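PP1b (Porcine reproductive and respiratory syndrome virus, PDB 6JDR) probably unwinds RNA and DNA duplexes with 5' to 3' polarity at the expense of ATP, serving as the nsp10 helicase part of the viral replicase polyprotein. Local coordinates at residues R94-R98 with R99-S103; L178-I181 with R182-G185; T330-S333 with S334-A337. The protein carries 1 engineered substitution. All coordinates share one frame; numbering follows the deposited sequence.

The three contacts mark successive parts of an elongated, single-chain helicase. Contact 1 is a beta hairpin that packs against the N-terminal zinc-binding region; the side chain of Gln96 lies about 11 Å from a bound zinc ion. Contact 2 is the end of a helix in the first P-loop NTPase-like domain, its centre about 46 Å from that of contact 1; the side chain of Ala183 touches the probable P-loop and that of Asp179 lies about 5 Å from another zinc ion. Contact 3 is a turn in the second such domain, away from the known metal sites, about 44 Å from contact 2 and, across the chain's centre, about 77 Å from contact 1, between centres.

Contact 1. Residues R94-R98 with R99-S103; sequences RYQTR and RGLVS
Thr97 and Gly100 close a beta hairpin whose two strands are joined by a type I turn through Arg98 and Arg99. Gly100 O takes two donors, Thr97 N at 3.0 Å and Thr97 OG1 at 2.9 Å; the hydroxyl approaches in the carbonyl plane, on a lone pair, whereas the amide comes from above that plane. Threonine can do this because its OG1 sits between backbone N and carbonyl carbon (chi1 67°), which leaves CG2 to meet Val102 CG2 at 3.9 Å. The same OG1 receives a weak bond from Arg99 N, and Gly100 N returns to Thr97 O at 2.8 Å. The positive phi of Gly100 suits a residue without a side chain.

Further along, Tyr95 and Val102 exchange two straight backbone bonds; Tyr95 N to Val102 O measures 2.9 Å, with 167° at the hydrogen. Gln96 and Leu101 share the face with Arg94 and Ser103. There the end of Gln96 slants across Leu101, NE2 being 3.7 Å from CD1, while the Arg94 chain passes Ser103 with CD 3.3 Å from OG and rests its guanidinium obliquely on the leucine. Arg94 NH2 forms a salt bridge with Asp23, and Tyr95 OH and Arg98 NH1 bond to the carbonyls of Asp91 and Asp119. Backbone bonds thus pair the strands and Thr97 OG1 helps close the turn, while three polar ends anchor the hairpin to its surroundings: Arg94 to the zinc-binding region, Arg98 to strand 118-124 and Tyr95 to the preceding loop.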
loop_
_atom_site.group_PDB
_atom_site.type_symbol
_atom_site.label_atom_id
_atom_site.label_comp_id
_atom_site.label_asym_id
_atom_site.label_seq_id
_atom_site.Cartn_x
_atom_site.Cartn_y
_atom_site.Cartn_z
ATOM N N ARG A 94 5.181 34.117 -1.936
ATOM C CA ARG A 94 5.543 34.576 -3.276
ATOM C C ARG A 94 4.418 35.416 -3.889
ATOM O O ARG A 94 3.245 35.049 -3.805
ATOM C CB ARG A 94 5.878 33.371 -4.155
ATOM C CG ARG A 94 7.014 33.607 -5.141
ATOM C CD ARG A 94 7.978 32.430 -5.161
ATOM N NE ARG A 94 7.310 31.173 -5.507
ATOM C CZ ARG A 94 7.411 30.536 -6.675
ATOM N NH1 ARG A 94 8.167 31.008 -7.668
ATOM N NH2 ARG A 94 6.747 29.398 -6.852
ATOM N N TYR A 95 4.791 36.544 -4.495
ATOM C CA TYR A 95 3.836 37.554 -4.951
ATOM C C TYR A 95 4.199 38.104 -6.331
ATOM O O TYR A 95 5.378 38.263 -6.646
ATOM C CB TYR A 95 3.816 38.727 -3.971
ATOM C CG TYR A 95 3.442 38.383 -2.543
ATOM C CD1 TYR A 95 2.129 38.514 -2.097
ATOM C CD2 TYR A 95 4.405 37.953 -1.628
ATOM C CE1 TYR A 95 1.782 38.217 -0.789
ATOM C CE2 TYR A 95 4.066 37.652 -0.318
ATOM C CZ TYR A 95 2.752 37.786 0.099
ATOM O OH TYR A 95 2.396 37.492 1.400
ATOM N N GLN A 96 3.183 38.403 -7.141
ATOM C CA GLN A 96 3.377 39.134 -8.396
ATOM C C GLN A 96 3.228 40.627 -8.113
ATOM O O GLN A 96 2.317 41.037 -7.396
ATOM C CB GLN A 96 2.357 38.710 -9.462
ATOM C CG GLN A 96 2.558 37.314 -10.035
ATOM C CD GLN A 96 3.733 37.210 -10.997
ATOM O OE1 GLN A 96 4.395 38.203 -11.309
ATOM N NE2 GLN A 96 3.998 35.994 -11.470
ATOM N N THR A 97 4.136 41.422 -8.674
ATOM C CA THR A 97 4.136 42.875 -8.516
ATOM C C THR A 97 4.538 43.514 -9.838
ATOM O O THR A 97 4.894 42.808 -10.781
ATOM C CB THR A 97 5.152 43.323 -7.449
ATOM O OG1 THR A 97 6.482 43.054 -7.912
ATOM C CG2 THR A 97 4.915 42.600 -6.128
ATOM N N ARG A 98 4.508 44.846 -9.900
ATOM C CA ARG A 98 4.958 45.573 -11.095
ATOM C C ARG A 98 6.433 45.309 -11.421
ATOM O O ARG A 98 6.842 45.424 -12.572
ATOM C CB ARG A 98 4.698 47.082 -10.965
ATOM C CG ARG A 98 5.481 47.796 -9.869
ATOM C CD ARG A 98 5.232 49.298 -9.912
ATOM N NE ARG A 98 5.974 50.016 -8.874
ATOM C CZ ARG A 98 5.545 50.240 -7.630
ATOM N NH1 ARG A 98 4.354 49.809 -7.218
ATOM N NH2 ARG A 98 6.320 50.904 -6.780
ATOM N N ARG A 99 7.217 44.946 -10.407
ATOM C CA ARG A 99 8.606 44.516 -10.598
ATOM C C ARG A 99 8.720 42.999 -10.829
ATOM O O ARG A 99 9.779 42.412 -10.609
ATOM C CB ARG A 99 9.457 44.946 -9.388
ATOM C CG ARG A 99 9.983 46.376 -9.460
ATOM C CD ARG A 99 11.448 46.411 -9.886
ATOM N NE ARG A 99 11.911 47.757 -10.230
ATOM C CZ ARG A 99 11.721 48.357 -11.407
ATOM N NH1 ARG A 99 11.063 47.749 -12.391
ATOM N NH2 ARG A 99 12.192 49.586 -11.603
ATOM N N GLY A 100 7.637 42.369 -11.282
ATOM C CA GLY A 100 7.632 40.934 -11.556
ATOM C C GLY A 100 7.422 40.085 -10.316
ATOM O O GLY A 100 6.931 40.565 -9.292
ATOM N N LEU A 101 7.798 38.812 -10.418
ATOM C CA LEU A 101 7.609 37.848 -9.338
ATOM C C LEU A 101 8.691 38.011 -8.276
ATOM O O LEU A 101 9.873 38.100 -8.606
ATOM C CB LEU A 101 7.642 36.425 -9.901
ATOM C CG LEU A 101 7.342 35.282 -8.928
ATOM C CD1 LEU A 101 5.937 35.397 -8.357
ATOM C CD2 LEU A 101 7.532 33.950 -9.636
ATOM N N VAL A 102 8.280 38.037 -7.009
ATOM C CA VAL A 102 9.203 38.247 -5.890
ATOM C C VAL A 102 8.827 37.391 -4.680
ATOM O O VAL A 102 7.660 37.051 -4.490
ATOM C CB VAL A 102 9.242 39.730 -5.455
ATOM C CG1 VAL A 102 9.830 40.599 -6.559
ATOM C CG2 VAL A 102 7.855 40.226 -5.059
ATOM N N SER A 103 9.824 37.069 -3.857
ATOM C CA SER A 103 9.632 36.212 -2.685
ATOM C C SER A 103 9.785 36.982 -1.371
ATOM O O SER A 103 10.703 37.787 -1.220
ATOM C CB SER A 103 10.639 35.059 -2.712
ATOM O OG SER A 103 10.470 34.256 -3.866
#

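Contact 2. Residues L178-I181 with R182-G185; sequences LDMI and RALG
Leu178 and Arg182 lie one turn apart on helix 174-184, the crossover helix of a beta-alpha-beta unit in the P-loop NTPase-like core of the helicase. The arginine chain runs extended from CG to NE, back along the helix, and brings its guanidinium against the leucine: Leu178 CD2 stands over one face, offset toward the rim, 3.5 Å from Arg182 NH2. Leucine reaches that face because its CG is anti to the backbone N (chi1 -176°). A branched apolar end suits the flat face of a guanidinium, whose N-H groups point outward in its plane. Asp179 OD1 is near Arg182 NH1 but well out of that plane, so it can offer only charge attraction; its hydrogen bond is to Gln175.

On the inner side Met180 bends twice, at chi2 and chi3, which folds its methyl back toward the next turn. Met180 CE comes to 3.8 Å from Leu184 CG, the two chains meeting at a slant, and to 4.0 Å from Ala183 CB, alanine's whole side chain. Both Met180 and Leu184 face the sheet at Ile169 and helix 155-162, while Ile181 turns to Val209, Phe189 and Phe199. Met180 also lies near Asp225, able to bind a zinc ion not bound here, and Ala183 touches the probable P-loop. Gly185 leaves the helix with positive phi, a conformation glycine adopts readily, yet its backbone N still reaches Ile181 O at 3.1 Å.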
loop_
_atom_site.group_PDB
_atom_site.type_symbol
_atom_site.label_atom_id
_atom_site.label_comp_id
_atom_site.label_asym_id
_atom_site.label_seq_id
_atom_site.Cartn_x
_atom_site.Cartn_y
_atom_site.Cartn_z
ATOM N N LEU A 178 -11.877 7.602 10.515
ATOM C CA LEU A 178 -12.432 6.981 11.722
ATOM C C LEU A 178 -12.447 5.458 11.614
ATOM O O LEU A 178 -12.106 4.759 12.571
ATOM C CB LEU A 178 -13.849 7.501 12.000
ATOM C CG LEU A 178 -14.548 7.024 13.283
ATOM C CD1 LEU A 178 -13.714 7.318 14.524
ATOM C CD2 LEU A 178 -15.922 7.672 13.403
ATOM N N ASP A 179 -12.845 4.951 10.452
ATOM C CA ASP A 179 -12.833 3.514 10.193
ATOM C C ASP A 179 -11.429 2.947 10.387
ATOM O O ASP A 179 -11.251 1.920 11.044
ATOM C CB ASP A 179 -13.315 3.216 8.768
ATOM C CG ASP A 179 -14.787 3.542 8.557
ATOM O OD1 ASP A 179 -15.525 3.719 9.553
ATOM O OD2 ASP A 179 -15.205 3.617 7.383
ATOM N N MET A 180 -10.435 3.632 9.824
ATOM C CA MET A 180 -9.046 3.191 9.905
ATOM C C MET A 180 -8.544 3.205 11.346
ATOM O O MET A 180 -7.879 2.265 11.779
ATOM C CB MET A 180 -8.152 4.081 9.032
ATOM C CG MET A 180 -6.717 3.595 8.869
ATOM S SD MET A 180 -6.547 2.189 7.749
ATOM C CE MET A 180 -6.575 0.809 8.887
ATOM N N ILE A 181 -8.860 4.269 12.080
ATOM C CA ILE A 181 -8.446 4.400 13.482
ATOM C C ILE A 181 -9.000 3.260 14.342
ATOM O O ILE A 181 -8.300 2.742 15.209
ATOM C CB ILE A 181 -8.860 5.772 14.073
ATOM C CG1 ILE A 181 -7.988 6.883 13.482
ATOM C CG2 ILE A 181 -8.723 5.788 15.594
ATOM C CD1 ILE A 181 -8.562 8.272 13.656
ATOM N N ARG A 182 -10.249 2.876 14.095
ATOM C CA ARG A 182 -10.876 1.773 14.820
ATOM C C ARG A 182 -10.255 0.421 14.466
ATOM O O ARG A 182 -10.121 -0.442 15.328
ATOM C CB ARG A 182 -12.386 1.740 14.547
ATOM C CG ARG A 182 -13.159 2.865 15.219
ATOM C CD ARG A 182 -14.546 3.025 14.616
ATOM N NE ARG A 182 -15.352 4.022 15.321
ATOM C CZ ARG A 182 -16.549 4.448 14.918
ATOM N NH1 ARG A 182 -17.097 3.974 13.803
ATOM N NH2 ARG A 182 -17.204 5.357 15.633
ATOM N N ALA A 183 -9.887 0.240 13.199
ATOM C CA ALA A 183 -9.287 -1.011 12.734
ATOM C C ALA A 183 -7.866 -1.197 13.260
ATOM O O ALA A 183 -7.436 -2.322 13.510
ATOM C CB ALA A 183 -9.296 -1.074 11.215
ATOM N N LEU A 184 -7.137 -0.098 13.421
ATOM C CA LEU A 184 -5.778 -0.150 13.954
ATOM C C LEU A 184 -5.770 -0.364 15.462
ATOM O O LEU A 184 -4.891 -1.048 15.987
ATOM C CB LEU A 184 -5.017 1.135 13.620
ATOM C CG LEU A 184 -4.720 1.384 12.140
ATOM C CD1 LEU A 184 -4.282 2.824 11.924
ATOM C CD2 LEU A 184 -3.661 0.423 11.624
ATOM N N GLY A 185 -6.733 0.233 16.158
ATOM C CA GLY A 185 -6.786 0.165 17.616
ATOM C C GLY A 185 -5.900 1.214 18.262
ATOM O O GLY A 185 -6.392 2.098 18.964
#

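Contact 3. Residues T330-S333 with S334-A337; sequences TIDS and SQGA
Ile331 O accepts from Ser334 N at 3.2 Å, and Ser334 OG also approaches it, at a very short 2.5 Å that is doubtful in detail. The amide comes from well above the carbonyl plane, 73° out of it. Serine suits the site because its OG, placed between the backbone N and the carbonyl carbon (chi1 64°), is carried back over the turn to the carbonyl three residues earlier. Ser334 N also makes a weak bond to Thr330 O.

Just before this, Thr330 OG1 accepts from Ser333 N at 3.0 Å, an ST motif, and forms a second hydrogen bond with Ser333 OG at 2.7 Å. Thr330 thereby anchors the backbone and hydroxyl of Ser333, inside the type I turn. Two beta turns follow one another, type I from Asp332 to Gln335 and type II from Ser334 to Ala337. Gln335 stretches its chain alongside Asp332, with CG 3.4 Å from Asp332 O, and Gly336 supplies the positive phi that the second turn needs. The sequence Thr-Ile-Asp-Ser-Ser-Gln-Gly resembles motif V of superfamily 1 helicases and is probably that motif, in keeping with the second core domain.

The turn leaves strand 329-330, at the edge of the parallel sheet, and leads on toward strand 342-345. Ile331, Ser334 and Gln335 rest on Val359 of helix 354-361, and Asp332 OD1 forms a salt bridge to Arg356 of the same helix.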
loop_
_atom_site.group_PDB
_atom_site.type_symbol
_atom_site.label_atom_id
_atom_site.label_comp_id
_atom_site.label_asym_id
_atom_site.label_seq_id
_atom_site.Cartn_x
_atom_site.Cartn_y
_atom_site.Cartn_z
ATOM N N THR A 330 2.217 -41.927 -3.601
ATOM C CA THR A 330 3.158 -40.992 -4.200
ATOM C C THR A 330 2.591 -39.581 -4.168
ATOM O O THR A 330 1.382 -39.380 -4.007
ATOM C CB THR A 330 3.494 -41.337 -5.662
ATOM O OG1 THR A 330 2.293 -41.356 -6.444
ATOM C CG2 THR A 330 4.197 -42.679 -5.750
ATOM N N ILE A 331 3.476 -38.606 -4.332
ATOM C CA ILE A 331 3.073 -37.212 -4.430
ATOM C C ILE A 331 2.301 -36.990 -5.733
ATOM O O ILE A 331 1.361 -36.197 -5.768
ATOM C CB ILE A 331 4.292 -36.271 -4.352
ATOM C CG1 ILE A 331 4.968 -36.394 -2.979
ATOM C CG2 ILE A 331 3.874 -34.831 -4.594
ATOM C CD1 ILE A 331 6.412 -35.933 -2.959
ATOM N N ASP A 332 2.683 -37.703 -6.792
ATOM C CA ASP A 332 1.958 -37.641 -8.066
ATOM C C ASP A 332 0.517 -38.141 -7.947
ATOM O O ASP A 332 -0.382 -37.608 -8.599
ATOM C CB ASP A 332 2.690 -38.443 -9.145
ATOM C CG ASP A 332 4.036 -37.841 -9.508
ATOM O OD1 ASP A 332 4.643 -37.167 -8.645
ATOM O OD2 ASP A 332 4.488 -38.044 -10.656
ATOM N N SER A 333 0.304 -39.161 -7.117
ATOM C CA SER A 333 -1.031 -39.724 -6.899
ATOM C C SER A 333 -1.903 -38.858 -5.993
ATOM O O SER A 333 -3.121 -39.032 -5.960
ATOM C CB SER A 333 -0.924 -41.126 -6.296
ATOM O OG SER A 333 -0.209 -41.992 -7.159
ATOM N N SER A 334 -1.283 -37.939 -5.258
ATOM C CA SER A 334 -1.997 -37.068 -4.322
ATOM C C SER A 334 -2.586 -35.807 -4.967
ATOM O O SER A 334 -3.221 -35.004 -4.279
ATOM C CB SER A 334 -1.056 -36.650 -3.189
ATOM O OG SER A 334 0.020 -35.870 -3.685
ATOM N N GLN A 335 -2.376 -35.633 -6.272
ATOM C CA GLN A 335 -2.838 -34.433 -6.975
ATOM C C GLN A 335 -4.365 -34.360 -7.004
ATOM O O GLN A 335 -5.036 -35.326 -7.378
ATOM C CB GLN A 335 -2.285 -34.393 -8.401
ATOM C CG GLN A 335 -0.773 -34.238 -8.471
ATOM C CD GLN A 335 -0.234 -34.305 -9.887
ATOM O OE1 GLN A 335 -0.934 -33.991 -10.847
ATOM N NE2 GLN A 335 1.025 -34.712 -10.021
ATOM N N GLY A 336 -4.899 -33.207 -6.609
ATOM C CA GLY A 336 -6.341 -33.009 -6.513
ATOM C C GLY A 336 -6.968 -33.667 -5.294
ATOM O O GLY A 336 -8.173 -33.930 -5.285
ATOM N N ALA A 337 -6.156 -33.938 -4.272
ATOM C CA ALA A 337 -6.639 -34.507 -3.016
ATOM C C ALA A 337 -6.274 -33.586 -1.857
ATOM O O ALA A 337 -5.261 -32.889 -1.910
ATOM C CB ALA A 337 -6.047 -35.891 -2.801
#